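Local coordinates for pilin (Streptococcus pyogenes serotype M1, PDB 3GLD), which forms the backbone of the bacterial pilus as covalently joined, stacked subunits, which is required for adhesion to host cells, aggregation and biofilm formation, at residues L162-K167 with F222-G227; K177-G182 with D246-E251; V197-T202 with E228-T233; Y241-D246 with M284-T289; T255-S260 with N272-E277. The protein carries 2 engineered substitutions. All blocks are in the same frame, centred on the assembly; numbering follows the deposited sequence.

Contact 1. Residues L162-K167 with F222-G227; sequences LTVKKK and FTLKDG
Lys166 sends CG anti to its backbone N (chi1 174°) and then bends at chi2, so that its CB and CG lie against the 222-227 segment while the chain beyond turns off elsewhere. Leu224 sets CG anti to its carbonyl carbon, and this carries CD1 toward the 162-167 backbone, 3.4 Å from Val164 O. The CB atoms of Lys166 and Leu224 meet at 3.7 Å, and Lys166 CB also rests 3.5 Å from Lys225 O. Phe222 holds its ring in the crowded position between N and carbonyl carbon; Val164 CG1 reaches the edge of that ring, 4.1 Å from CZ. Branched and aromatic side chains suit these buried places between two sheets. The strands run about 45° apart and no hydrogen bond joins them; the single bond comes from the loop beyond, where Gly227 N donates to Lys166 O at 2.9 Å, in the carbonyl plane. Glycine fits here because the turn needs a positive phi (75°). Beside it Asp226 OD1 sits 3.6 Å from Lys167 CA and accepts from Val168 N, so it ties the turn to the strand. While the stem of Lys166 packs on Leu224 CB and the Lys225 carbonyl, its NZ hydrogen-bonds Glu245 OE1 and is covalently joined to Asn290 CG, forming the intramolecular Lys-Asn isopeptide of a CnaB-type, immunoglobulin-like pilin domain.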
# COMPACT_ATOMS: atom_id res chain seq x y z
N LEU A 162 2.35 -15.40 6.13
CA LEU A 162 2.53 -16.81 5.83
C LEU A 162 3.09 -17.56 7.05
O LEU A 162 4.16 -17.23 7.59
CB LEU A 162 3.44 -16.99 4.61
CG LEU A 162 3.95 -18.42 4.37
CD1 LEU A 162 2.79 -19.32 4.06
CD2 LEU A 162 4.96 -18.45 3.24
N THR A 163 2.32 -18.54 7.52
CA THR A 163 2.73 -19.39 8.65
C THR A 163 3.10 -20.77 8.10
O THR A 163 2.36 -21.36 7.32
CB THR A 163 1.59 -19.49 9.68
OG1 THR A 163 1.28 -18.17 10.14
CG2 THR A 163 1.95 -20.36 10.93
N VAL A 164 4.27 -21.27 8.48
CA VAL A 164 4.67 -22.63 8.09
C VAL A 164 4.81 -23.48 9.33
O VAL A 164 5.53 -23.13 10.25
CB VAL A 164 6.00 -22.65 7.26
CG1 VAL A 164 6.35 -24.11 6.83
CG2 VAL A 164 5.90 -21.73 6.05
N LYS A 165 4.11 -24.61 9.36
CA LYS A 165 4.04 -25.43 10.54
C LYS A 165 4.56 -26.81 10.22
O LYS A 165 4.36 -27.31 9.11
CB LYS A 165 2.58 -25.57 10.99
CG LYS A 165 1.99 -24.30 11.53
CD LYS A 165 0.47 -24.44 11.82
CE LYS A 165 0.17 -25.36 12.99
NZ LYS A 165 -1.30 -25.34 13.30
N LYS A 166 5.23 -27.42 11.20
CA LYS A 166 5.66 -28.82 11.10
C LYS A 166 4.86 -29.65 12.11
O LYS A 166 4.77 -29.31 13.30
CB LYS A 166 7.16 -28.96 11.38
CG LYS A 166 7.64 -30.44 11.43
CD LYS A 166 7.75 -30.96 10.01
CE LYS A 166 7.52 -32.44 9.97
NZ LYS A 166 7.78 -32.95 8.60
N LYS A 167 4.29 -30.75 11.62
CA LYS A 167 3.57 -31.70 12.45
C LYS A 167 4.24 -33.08 12.25
O LYS A 167 4.43 -33.53 11.12
CB LYS A 167 2.11 -31.74 12.01
CG LYS A 167 1.27 -32.76 12.76
CD LYS A 167 -0.17 -32.79 12.24
CE LYS A 167 -1.12 -33.41 13.27
NZ LYS A 167 -2.54 -33.18 12.85
N PHE A 222 15.59 -22.51 6.98
CA PHE A 222 15.07 -22.65 8.34
C PHE A 222 14.79 -24.10 8.72
O PHE A 222 14.75 -24.99 7.86
CB PHE A 222 13.83 -21.75 8.59
CG PHE A 222 12.61 -22.15 7.82
CD1 PHE A 222 12.44 -21.75 6.49
CD2 PHE A 222 11.60 -22.88 8.43
CE1 PHE A 222 11.28 -22.09 5.78
CE2 PHE A 222 10.45 -23.23 7.74
CZ PHE A 222 10.28 -22.85 6.41
N THR A 223 14.59 -24.32 10.02
CA THR A 223 14.31 -25.66 10.52
C THR A 223 13.14 -25.60 11.47
O THR A 223 12.94 -24.60 12.17
CB THR A 223 15.53 -26.29 11.28
OG1 THR A 223 15.84 -25.50 12.43
CG2 THR A 223 16.75 -26.35 10.40
N LEU A 224 12.37 -26.68 11.52
CA LEU A 224 11.28 -26.80 12.48
C LEU A 224 11.22 -28.21 13.06
O LEU A 224 11.36 -29.19 12.33
CB LEU A 224 9.92 -26.50 11.82
CG LEU A 224 9.63 -25.10 11.23
CD1 LEU A 224 8.37 -25.08 10.41
CD2 LEU A 224 9.56 -24.12 12.34
N LYS A 225 10.98 -28.31 14.36
CA LYS A 225 10.56 -29.57 14.97
C LYS A 225 9.02 -29.64 14.98
O LYS A 225 8.35 -28.65 14.68
CB LYS A 225 11.08 -29.69 16.41
CG LYS A 225 12.60 -29.51 16.59
CD LYS A 225 12.95 -29.50 18.11
CE LYS A 225 14.45 -29.46 18.40
NZ LYS A 225 15.09 -28.18 17.98
N ASP A 226 8.48 -30.82 15.31
CA ASP A 226 7.05 -30.95 15.58
C ASP A 226 6.53 -29.80 16.46
O ASP A 226 7.16 -29.48 17.48
CB ASP A 226 6.77 -32.28 16.31
CG ASP A 226 5.31 -32.43 16.68
OD1 ASP A 226 4.48 -32.58 15.77
OD2 ASP A 226 5.00 -32.41 17.90
N GLY A 227 5.38 -29.23 16.10
CA GLY A 227 4.78 -28.20 16.92
C GLY A 227 5.46 -26.82 16.84
O GLY A 227 5.09 -25.90 17.57

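Contact 2. Residues K177-G182 with D246-E251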
# COMPACT_ATOMS: atom_id res chain seq x y z
N LYS A 177 13.23 -34.16 16.27
CA LYS A 177 14.00 -33.98 15.05
C LYS A 177 13.75 -32.62 14.37
O LYS A 177 12.61 -32.15 14.27
CB LYS A 177 13.71 -35.13 14.08
CG LYS A 177 14.43 -35.03 12.73
CD LYS A 177 13.92 -36.11 11.80
CE LYS A 177 14.61 -36.05 10.47
NZ LYS A 177 16.09 -36.36 10.57
N ASP A 178 14.85 -31.99 13.94
CA ASP A 178 14.78 -30.80 13.10
C ASP A 178 14.65 -31.13 11.62
O ASP A 178 15.49 -31.81 11.05
CB ASP A 178 15.94 -29.85 13.38
CG ASP A 178 15.58 -28.82 14.43
OD1 ASP A 178 14.75 -27.92 14.14
OD2 ASP A 178 16.07 -28.94 15.56
N PHE A 179 13.55 -30.68 11.01
CA PHE A 179 13.38 -30.86 9.58
C PHE A 179 13.83 -29.57 8.89
O PHE A 179 13.49 -28.49 9.36
CB PHE A 179 11.92 -31.16 9.26
CG PHE A 179 11.43 -32.47 9.83
CD1 PHE A 179 11.28 -33.57 9.00
CD2 PHE A 179 11.09 -32.59 11.18
CE1 PHE A 179 10.83 -34.79 9.49
CE2 PHE A 179 10.65 -33.81 11.69
CZ PHE A 179 10.52 -34.91 10.84
N ASN A 180 14.59 -29.70 7.80
CA ASN A 180 15.10 -28.55 7.04
C ASN A 180 14.09 -28.00 6.04
O ASN A 180 13.40 -28.76 5.36
CB ASN A 180 16.36 -28.92 6.27
CG ASN A 180 17.58 -29.11 7.15
OD1 ASN A 180 17.69 -28.56 8.25
ND2 ASN A 180 18.52 -29.91 6.67
N PHE A 181 14.05 -26.68 5.90
CA PHE A 181 13.12 -26.04 4.97
C PHE A 181 13.82 -24.91 4.21
O PHE A 181 14.79 -24.32 4.70
CB PHE A 181 11.94 -25.43 5.73
CG PHE A 181 11.00 -26.44 6.38
CD1 PHE A 181 9.87 -26.89 5.70
CD2 PHE A 181 11.20 -26.84 7.71
CE1 PHE A 181 8.98 -27.80 6.31
CE2 PHE A 181 10.32 -27.75 8.33
CZ PHE A 181 9.20 -28.22 7.63
N GLY A 182 13.30 -24.61 3.01
CA GLY A 182 13.67 -23.40 2.27
C GLY A 182 12.42 -22.61 1.90
O GLY A 182 11.38 -23.20 1.58
N ASP A 246 13.26 -30.36 2.99
CA ASP A 246 14.18 -31.43 2.50
C ASP A 246 13.45 -32.78 2.38
O ASP A 246 12.38 -32.98 2.96
CB ASP A 246 15.39 -31.61 3.44
CG ASP A 246 16.49 -30.60 3.18
OD1 ASP A 246 16.27 -29.67 2.38
OD2 ASP A 246 17.58 -30.74 3.78
N ASP A 247 14.05 -33.69 1.64
CA ASP A 247 13.49 -35.02 1.43
C ASP A 247 13.95 -35.93 2.56
O ASP A 247 15.15 -36.07 2.83
CB ASP A 247 13.95 -35.54 0.06
CG ASP A 247 13.24 -36.82 -0.35
OD1 ASP A 247 12.68 -37.53 0.51
OD2 ASP A 247 13.29 -37.13 -1.57
N TYR A 248 12.99 -36.55 3.24
CA TYR A 248 13.31 -37.43 4.36
C TYR A 248 12.86 -38.88 4.18
O TYR A 248 12.78 -39.63 5.16
CB TYR A 248 12.77 -36.86 5.68
CG TYR A 248 13.52 -35.62 6.11
CD1 TYR A 248 14.75 -35.74 6.75
CD2 TYR A 248 13.02 -34.35 5.88
CE1 TYR A 248 15.48 -34.61 7.14
CE2 TYR A 248 13.73 -33.21 6.27
CZ TYR A 248 14.95 -33.35 6.91
OH TYR A 248 15.67 -32.25 7.31
N LYS A 249 12.61 -39.27 2.93
CA LYS A 249 12.18 -40.64 2.61
C LYS A 249 13.20 -41.73 3.00
O LYS A 249 12.82 -42.76 3.55
CB LYS A 249 11.80 -40.77 1.13
CG LYS A 249 10.53 -40.02 0.76
CD LYS A 249 9.88 -40.59 -0.50
CE LYS A 249 9.20 -39.49 -1.32
NZ LYS A 249 8.05 -40.00 -2.11
N SER A 250 14.48 -41.49 2.74
CA SER A 250 15.55 -42.38 3.22
C SER A 250 15.59 -42.54 4.74
O SER A 250 16.14 -43.51 5.25
CB SER A 250 16.92 -41.95 2.67
OG SER A 250 17.24 -40.61 3.01
N GLU A 251 14.99 -41.59 5.46
CA GLU A 251 14.86 -41.71 6.92
C GLU A 251 13.51 -42.30 7.36
O GLU A 251 13.18 -42.32 8.56
CB GLU A 251 15.19 -40.38 7.61
CG GLU A 251 16.70 -40.05 7.58
CD GLU A 251 16.99 -38.58 7.85
OE1 GLU A 251 16.78 -38.14 9.00
OE2 GLU A 251 17.47 -37.87 6.93
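Four polar links fasten the 246-251 loop to segment 177-182. Two use the backbone of Asn180: its N donates to Tyr248 OH at 2.8 Å in a fairly straight bond (161°), and its O accepts from Asp246 N at 2.9 Å. A tyrosine suits the first because its long, rigid ring carries the hydroxyl across to the N-H. The third is between side chains: Asn180 ND2 gives a hydrogen to Asp246 OD2 at 3.2 Å, with the acceptor in the amide plane but the donor well above the carboxylate plane, the two groups lying almost perpendicular. The fourth is a salt bridge, Lys177 NZ to Glu251 OE1, very short at 2.5 Å and made on the syn lone pair. Bending of the lysine only at its last torsion swings NZ onto the carboxylate.

The rings of Phe179 and Tyr248 make the aromatic contact. Phe179 points its edge at the face of Tyr248 in a T-shaped pair, centroids 5.1 Å apart and planes at 75°, with CD1 the leading atom. Lys177 adds aliphatic cover, its CE 3.7 Å from Tyr248 CE1. Within the loop, Asp247 OD1 accepts from Lys249 N, an Asx turn that shapes the chain leading to Glu251.

The loop follows strand 240-245. Strand 179-185 lies between 240-245 and 220-224, antiparallel to both; Asp178 makes a salt bridge with Lys225, just after the latter, and Phe179 packs on Glu245 and Tyr253.

Contact 3. Residues V197-T202 with E228-T233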
# COMPACT_ATOMS: atom_id res chain seq x y z
N VAL A 197 11.79 -9.01 4.38
CA VAL A 197 10.56 -9.28 5.12
C VAL A 197 10.89 -9.91 6.47
O VAL A 197 11.92 -10.62 6.62
CB VAL A 197 9.56 -10.20 4.35
CG1 VAL A 197 9.21 -9.60 2.99
CG2 VAL A 197 10.09 -11.61 4.21
N MET A 198 10.02 -9.66 7.44
CA MET A 198 10.24 -10.08 8.80
C MET A 198 9.69 -11.48 9.01
O MET A 198 8.57 -11.79 8.60
CB MET A 198 9.56 -9.13 9.77
CG MET A 198 10.05 -7.70 9.65
SD MET A 198 8.97 -6.55 10.52
CE MET A 198 9.41 -6.81 12.23
N ILE A 199 10.49 -12.31 9.69
CA ILE A 199 10.11 -13.68 10.00
C ILE A 199 10.24 -13.93 11.50
O ILE A 199 11.27 -13.57 12.10
CB ILE A 199 10.97 -14.67 9.18
CG1 ILE A 199 10.59 -14.53 7.70
CG2 ILE A 199 10.76 -16.14 9.67
CD1 ILE A 199 11.34 -15.42 6.77
N GLU A 200 9.21 -14.53 12.10
CA GLU A 200 9.21 -14.91 13.51
C GLU A 200 9.14 -16.43 13.61
O GLU A 200 8.26 -17.01 13.01
CB GLU A 200 7.99 -14.35 14.26
CG GLU A 200 8.02 -12.85 14.53
CD GLU A 200 6.81 -12.37 15.35
OE1 GLU A 200 5.93 -13.21 15.69
OE2 GLU A 200 6.74 -11.16 15.64
N LYS A 201 10.07 -17.04 14.35
CA LYS A 201 10.06 -18.48 14.59
C LYS A 201 9.61 -18.75 16.02
O LYS A 201 10.17 -18.18 16.96
CB LYS A 201 11.44 -19.12 14.33
CG LYS A 201 11.47 -20.62 14.65
CD LYS A 201 12.76 -21.31 14.16
CE LYS A 201 12.89 -22.67 14.83
NZ LYS A 201 13.99 -23.50 14.29
N THR A 202 8.61 -19.62 16.16
CA THR A 202 8.06 -20.00 17.47
C THR A 202 8.41 -21.46 17.79
O THR A 202 8.23 -22.34 16.95
CB THR A 202 6.53 -19.78 17.50
OG1 THR A 202 6.27 -18.41 17.19
CG2 THR A 202 5.93 -20.11 18.87
N GLU A 228 6.43 -26.66 15.96
CA GLU A 228 7.06 -25.34 15.81
C GLU A 228 6.56 -24.67 14.53
O GLU A 228 5.99 -25.33 13.65
CB GLU A 228 8.59 -25.48 15.79
CG GLU A 228 9.14 -26.03 17.10
CD GLU A 228 10.67 -26.10 17.15
OE1 GLU A 228 11.35 -26.10 16.10
OE2 GLU A 228 11.19 -26.14 18.28
N SER A 229 6.77 -23.35 14.42
CA SER A 229 6.39 -22.68 13.19
C SER A 229 7.26 -21.44 12.93
O SER A 229 7.87 -20.89 13.86
CB SER A 229 4.90 -22.28 13.25
OG SER A 229 4.67 -21.31 14.29
N ILE A 230 7.30 -21.04 11.67
CA ILE A 230 7.72 -19.69 11.32
C ILE A 230 6.51 -18.93 10.76
O ILE A 230 5.54 -19.56 10.31
CB ILE A 230 8.89 -19.64 10.30
CG1 ILE A 230 8.50 -20.23 8.94
CG2 ILE A 230 10.16 -20.28 10.89
CD1 ILE A 230 9.32 -19.67 7.80
N LYS A 231 6.59 -17.60 10.78
CA LYS A 231 5.55 -16.74 10.26
C LYS A 231 6.24 -15.51 9.64
O LYS A 231 6.94 -14.76 10.34
CB LYS A 231 4.59 -16.30 11.37
CG LYS A 231 3.31 -15.60 10.84
CD LYS A 231 2.60 -14.78 11.90
CE LYS A 231 2.06 -15.63 13.02
NZ LYS A 231 1.06 -14.88 13.84
N VAL A 232 6.05 -15.34 8.34
CA VAL A 232 6.43 -14.12 7.64
C VAL A 232 5.33 -13.11 8.03
O VAL A 232 4.17 -13.27 7.64
CB VAL A 232 6.48 -14.37 6.13
CG1 VAL A 232 6.92 -13.09 5.37
CG2 VAL A 232 7.41 -15.50 5.81
N THR A 233 5.68 -12.15 8.87
CA THR A 233 4.66 -11.28 9.48
C THR A 233 4.24 -10.07 8.63
O THR A 233 3.21 -9.45 8.91
CB THR A 233 5.10 -10.76 10.86
OG1 THR A 233 6.26 -9.93 10.72
CG2 THR A 233 5.42 -11.91 11.77
O HOH W 1 7.88 -9.96 12.91
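Strands 197-202 and 229-232 run antiparallel (160°), with hydrogen-bonded pairs Glu200-Lys231 and Thr202-Ser229 alternating with non-hydrogen-bonded pairs Ile199-Val232 and Lys201-Ile230. This is regular antiparallel pairing in one sheet of the immunoglobulin-like domain, where strand 229-236 also pairs with 151-169. The straightest bonds are Glu200 N to Lys231 O, 2.9 Å, and Thr202 N to Ser229 O, 2.7 Å; the return bond from Lys231 N to Glu200 O is more bent (137°). At the far end Thr233 N still donates to Met198 O, just where the chain turns a corner.

Ile199, Val232 and Ile230 are buried on one face, suited to beta-branched residues that spread methyl groups close to the backbone. Ile199 lies side by side with both partners, its CG1 3.8 Å from Val232 CG2, and Val197 CG2 closes on Val232 CG1 at 3.7 Å. Lys201, partly exposed, is on this face too: fully extended, it lays CB 3.8 Å from Ile230 CG2 and carries NZ on to a hydrogen bond with Thr223 O. Glu228 OE1 is near that amine but beyond salt-bridge range, and accepts from Lys225 N.

The other face, with Glu200, Lys231, Thr202 and Ser229, is polar. At the corner, Thr233 CG2 meets the Glu200 side chain at about a right angle. A water joins the two polar ends: it accepts from Thr233 OG1 at 2.7 Å and donates to Glu200 OE2, which is also bonded by Gln211 NE2.

Contact 4. Residues Y241-D246 with M284-T289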
# COMPACT_ATOMS: atom_id res chain seq x y z
N TYR A 241 5.59 -17.25 -4.11
CA TYR A 241 6.52 -17.92 -3.23
C TYR A 241 6.41 -19.45 -3.33
O TYR A 241 5.41 -19.98 -3.81
CB TYR A 241 6.35 -17.44 -1.77
CG TYR A 241 5.03 -17.81 -1.15
CD1 TYR A 241 4.86 -19.04 -0.51
CD2 TYR A 241 3.94 -16.93 -1.20
CE1 TYR A 241 3.64 -19.40 0.05
CE2 TYR A 241 2.72 -17.27 -0.65
CZ TYR A 241 2.58 -18.51 -0.02
OH TYR A 241 1.37 -18.84 0.54
N VAL A 242 7.47 -20.12 -2.88
CA VAL A 242 7.52 -21.57 -2.77
C VAL A 242 8.11 -21.89 -1.41
O VAL A 242 9.10 -21.26 -0.99
CB VAL A 242 8.43 -22.20 -3.85
CG1 VAL A 242 8.32 -23.74 -3.82
CG2 VAL A 242 8.08 -21.70 -5.25
N VAL A 243 7.50 -22.84 -0.72
CA VAL A 243 8.07 -23.43 0.49
C VAL A 243 8.36 -24.90 0.25
O VAL A 243 7.49 -25.64 -0.21
CB VAL A 243 7.13 -23.34 1.70
CG1 VAL A 243 7.87 -23.74 2.98
CG2 VAL A 243 6.53 -21.92 1.84
N THR A 244 9.58 -25.34 0.58
CA THR A 244 9.92 -26.74 0.43
C THR A 244 10.66 -27.26 1.66
O THR A 244 11.53 -26.58 2.21
CB THR A 244 10.83 -26.98 -0.78
OG1 THR A 244 12.15 -26.57 -0.45
CG2 THR A 244 10.38 -26.24 -2.00
N GLU A 245 10.32 -28.47 2.07
CA GLU A 245 11.09 -29.20 3.08
C GLU A 245 12.11 -30.12 2.37
O GLU A 245 11.82 -30.61 1.29
CB GLU A 245 10.11 -30.04 3.89
CG GLU A 245 10.71 -30.87 5.01
CD GLU A 245 9.66 -31.72 5.72
OE1 GLU A 245 8.70 -31.17 6.30
OE2 GLU A 245 9.79 -32.95 5.70
N ASP A 246 13.26 -30.36 2.99
CA ASP A 246 14.18 -31.43 2.50
C ASP A 246 13.45 -32.78 2.38
O ASP A 246 12.38 -32.98 2.96
CB ASP A 246 15.39 -31.61 3.44
CG ASP A 246 16.49 -30.60 3.18
OD1 ASP A 246 16.27 -29.67 2.38
OD2 ASP A 246 17.58 -30.74 3.78
N MET A 284 -2.19 -17.06 5.22
CA MET A 284 -1.97 -18.40 4.69
C MET A 284 -1.33 -19.29 5.74
O MET A 284 -0.35 -18.89 6.34
CB MET A 284 -1.07 -18.34 3.45
CG MET A 284 -0.61 -19.73 2.94
SD MET A 284 -1.97 -20.77 2.39
CE MET A 284 -2.15 -20.22 0.68
N THR A 285 -1.85 -20.52 5.92
CA THR A 285 -1.18 -21.48 6.79
C THR A 285 -0.86 -22.76 6.04
O THR A 285 -1.75 -23.37 5.45
CB THR A 285 -2.01 -21.80 8.04
OG1 THR A 285 -2.26 -20.60 8.75
CG2 THR A 285 -1.25 -22.75 8.98
N ILE A 286 0.42 -23.13 6.05
CA ILE A 286 0.91 -24.29 5.34
C ILE A 286 1.56 -25.23 6.36
O ILE A 286 2.52 -24.86 7.05
CB ILE A 286 1.93 -23.92 4.26
CG1 ILE A 286 1.33 -22.87 3.31
CG2 ILE A 286 2.40 -25.18 3.52
CD1 ILE A 286 2.20 -22.51 2.13
N THR A 287 1.01 -26.44 6.44
CA THR A 287 1.45 -27.45 7.39
C THR A 287 2.12 -28.63 6.70
O THR A 287 1.54 -29.28 5.83
CB THR A 287 0.26 -27.94 8.19
OG1 THR A 287 -0.47 -26.80 8.68
CG2 THR A 287 0.71 -28.86 9.39
N PHE A 288 3.37 -28.88 7.10
CA PHE A 288 4.08 -30.07 6.64
C PHE A 288 3.90 -31.18 7.69
O PHE A 288 4.28 -31.03 8.85
CB PHE A 288 5.55 -29.75 6.42
CG PHE A 288 5.81 -28.95 5.17
CD1 PHE A 288 5.61 -27.56 5.16
CD2 PHE A 288 6.28 -29.57 4.02
CE1 PHE A 288 5.88 -26.82 4.03
CE2 PHE A 288 6.56 -28.83 2.88
CZ PHE A 288 6.36 -27.43 2.88
N THR A 289 3.27 -32.26 7.28
CA THR A 289 3.09 -33.41 8.17
C THR A 289 4.08 -34.46 7.74
O THR A 289 4.07 -34.88 6.57
CB THR A 289 1.66 -33.97 8.10
OG1 THR A 289 0.76 -32.93 8.50
CG2 THR A 289 1.46 -35.18 9.05
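Phe288 leaves strand 284-289 with CG anti to its carbonyl carbon, and most of its side-chain atoms meet the 241-246 strand in turn. CB lies 3.5 Å from Glu245 OE1, and CG and CD2 stay beside the same oxygen. Farther out, CE2 rests 3.9 Å from Glu245 CB, the two side chains sliding past each other in opposite directions. At the tip, CZ points its ring edge at Val243 O, in plane and 3.7 Å away, while CE1 packs 3.8 Å from Val243 CG1. The apolar ring thus lies against Glu245 OE1, and this surrounding could raise the pKa of the carboxylate; OE1 keeps a hydrogen bond from Lys166 NZ.

At the other end Tyr241 CE1 meets Ile286 CD1 tip to tip at 4.0 Å. Its OH comes within 3.2 Å of Met284 CG, where the flexible methionine folds round the hydroxyl.

No hydrogen bond crosses: the strand axes stand 9.4 Å apart, 17° from parallel, in facing sheets of a sandwich. Strand 240-245 has 179-185 beside it, whereas 284-291 lies between 151-169 and 254-261.

Contact 5. Residues T255-S260 with N272-E277; sequences TNVEVS and NSTEQE
The two segments lie alongside each other, pointing nearly the same way, their end-to-end directions 14° apart, yet they share no hydrogen bond: 255-260 is a regular strand, and 272-277 is an irregular segment lying over it. They come nearest at Thr255 and Asn272, whose CA atoms are 5.8 Å apart, and the backbones diverge from there.

Methyl groups of every second strand residue make the contact. Thr255 turns CG2 anti to its backbone N, bringing that methyl 4.2 Å from Asn272 CA. Val257 uses both branches: CG2 lies 4.0 Å from Ser273 N, and CG1 meets Thr274 CG2 at 4.1 Å, the two side chains crossing at about a right angle. Val259 CG2 touches the same threonine methyl, while its CG1 points tip to tip at the Glu277 carboxylate, 4.1 Å from OE2. Valine suits such places because its two methyls span a short distance without flexibility.

Three polar groups of the 272-277 segment find partners away from the strand. Ser273 OG donates to Thr274 O at 2.6 Å, on a lone pair of that carbonyl, and Thr274 OG1 gives to Glu275 O while bonding with Val243 N. Glu277 OE2 forms a salt bridge with Lys267.

The contact is therefore van der Waals in kind, these polar groups bonding within the segment or to other parts of the fold. On the strand, Thr255 OG1 hydrogen-bonds Asn290 OD1, of the isopeptide partner, and lies near Glu245, so this end of the contact adjoins the cross-link.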
# COMPACT_ATOMS: atom_id res chain seq x y z
N THR A 255 6.04 -37.41 3.68
CA THR A 255 5.73 -35.99 3.85
C THR A 255 4.53 -35.57 3.01
O THR A 255 4.46 -35.88 1.82
CB THR A 255 6.95 -35.12 3.55
OG1 THR A 255 8.02 -35.51 4.42
CG2 THR A 255 6.64 -33.63 3.79
N ASN A 256 3.59 -34.90 3.67
CA ASN A 256 2.43 -34.33 3.00
C ASN A 256 2.26 -32.86 3.39
O ASN A 256 2.56 -32.47 4.53
CB ASN A 256 1.17 -35.14 3.31
CG ASN A 256 1.19 -36.54 2.66
OD1 ASN A 256 1.79 -37.49 3.19
ND2 ASN A 256 0.51 -36.67 1.51
N VAL A 257 1.79 -32.07 2.44
CA VAL A 257 1.69 -30.61 2.60
C VAL A 257 0.24 -30.18 2.61
O VAL A 257 -0.50 -30.51 1.69
CB VAL A 257 2.39 -29.85 1.43
CG1 VAL A 257 2.45 -28.36 1.74
CG2 VAL A 257 3.80 -30.36 1.22
N GLU A 258 -0.17 -29.46 3.63
CA GLU A 258 -1.49 -28.84 3.58
C GLU A 258 -1.36 -27.34 3.33
O GLU A 258 -0.64 -26.65 4.05
CB GLU A 258 -2.27 -29.09 4.87
CG GLU A 258 -3.69 -28.55 4.78
CD GLU A 258 -4.34 -28.48 6.15
OE1 GLU A 258 -5.15 -29.37 6.46
OE2 GLU A 258 -4.01 -27.55 6.92
N VAL A 259 -2.07 -26.84 2.32
CA VAL A 259 -2.04 -25.43 1.94
C VAL A 259 -3.40 -24.81 2.22
O VAL A 259 -4.37 -25.08 1.52
CB VAL A 259 -1.68 -25.23 0.44
CG1 VAL A 259 -1.63 -23.74 0.08
CG2 VAL A 259 -0.34 -25.90 0.11
N SER A 260 -3.48 -23.98 3.25
CA SER A 260 -4.77 -23.57 3.76
C SER A 260 -4.88 -22.05 3.93
O SER A 260 -4.49 -21.53 4.98
CB SER A 260 -5.03 -24.27 5.11
OG SER A 260 -6.24 -23.83 5.67
N ASN A 272 6.96 -32.97 -0.85
CA ASN A 272 7.68 -32.09 0.06
C ASN A 272 7.73 -30.61 -0.32
O ASN A 272 8.49 -29.85 0.26
CB ASN A 272 9.09 -32.62 0.34
CG ASN A 272 9.90 -32.88 -0.92
OD1 ASN A 272 10.68 -33.83 -0.98
ND2 ASN A 272 9.71 -32.04 -1.94
N SER A 273 6.91 -30.22 -1.30
CA SER A 273 6.90 -28.84 -1.80
C SER A 273 5.50 -28.28 -2.06
O SER A 273 4.60 -28.99 -2.51
CB SER A 273 7.73 -28.74 -3.09
OG SER A 273 7.77 -27.41 -3.55
N THR A 274 5.33 -27.00 -1.78
CA THR A 274 4.18 -26.27 -2.31
C THR A 274 4.41 -26.10 -3.81
O THR A 274 5.54 -26.21 -4.29
CB THR A 274 3.99 -24.87 -1.64
OG1 THR A 274 5.14 -24.02 -1.90
CG2 THR A 274 3.79 -25.02 -0.14
N GLU A 275 3.34 -25.86 -4.54
CA GLU A 275 3.51 -25.28 -5.87
C GLU A 275 3.85 -23.79 -5.67
O GLU A 275 3.91 -23.31 -4.54
CB GLU A 275 2.23 -25.43 -6.68
CG GLU A 275 1.78 -26.86 -6.94
CD GLU A 275 0.33 -26.92 -7.39
OE1 GLU A 275 -0.45 -26.00 -7.03
OE2 GLU A 275 -0.03 -27.88 -8.11
N GLN A 276 4.08 -23.07 -6.76
CA GLN A 276 4.23 -21.63 -6.65
C GLN A 276 2.90 -21.01 -6.22
O GLN A 276 1.90 -21.10 -6.92
CB GLN A 276 4.74 -21.02 -7.96
CG GLN A 276 5.08 -19.53 -7.86
CD GLN A 276 6.31 -19.16 -8.67
OE1 GLN A 276 7.43 -19.62 -8.39
NE2 GLN A 276 6.12 -18.31 -9.66
N GLU A 277 2.88 -20.43 -5.03
CA GLU A 277 1.70 -19.76 -4.52
C GLU A 277 1.87 -18.27 -4.76
O GLU A 277 3.01 -17.79 -4.80
CB GLU A 277 1.55 -19.99 -3.02
CG GLU A 277 1.00 -21.34 -2.61
CD GLU A 277 -0.35 -21.64 -3.21
OE1 GLU A 277 -1.25 -20.78 -3.19
OE2 GLU A 277 -0.52 -22.77 -3.70

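All five contacts belong to one sandwich domain; contacts 1, 2, 4 and 5 border its isopeptide. Contact 1 supplies Lys166, and contact 4 supplies Glu245, the residue that autocatalyses bond formation; the side chain of Lys166 is about 3 Å from that of Glu245. Contact 5 brings the Thr255 side chain equally close to Glu245, and the Tyr248 side chain of contact 2 comes within about 4 Å of it. Contact 3 is more remote, the Glu228 side chain being about 11 Å from that of Glu245, but it extends the sheet of contact 1, whose centre is 9 Å away. Contacts 4 and 5, centres 5 Å apart, join through Thr287 O and Glu258 N. Contacts 2 and 4 share Asp246.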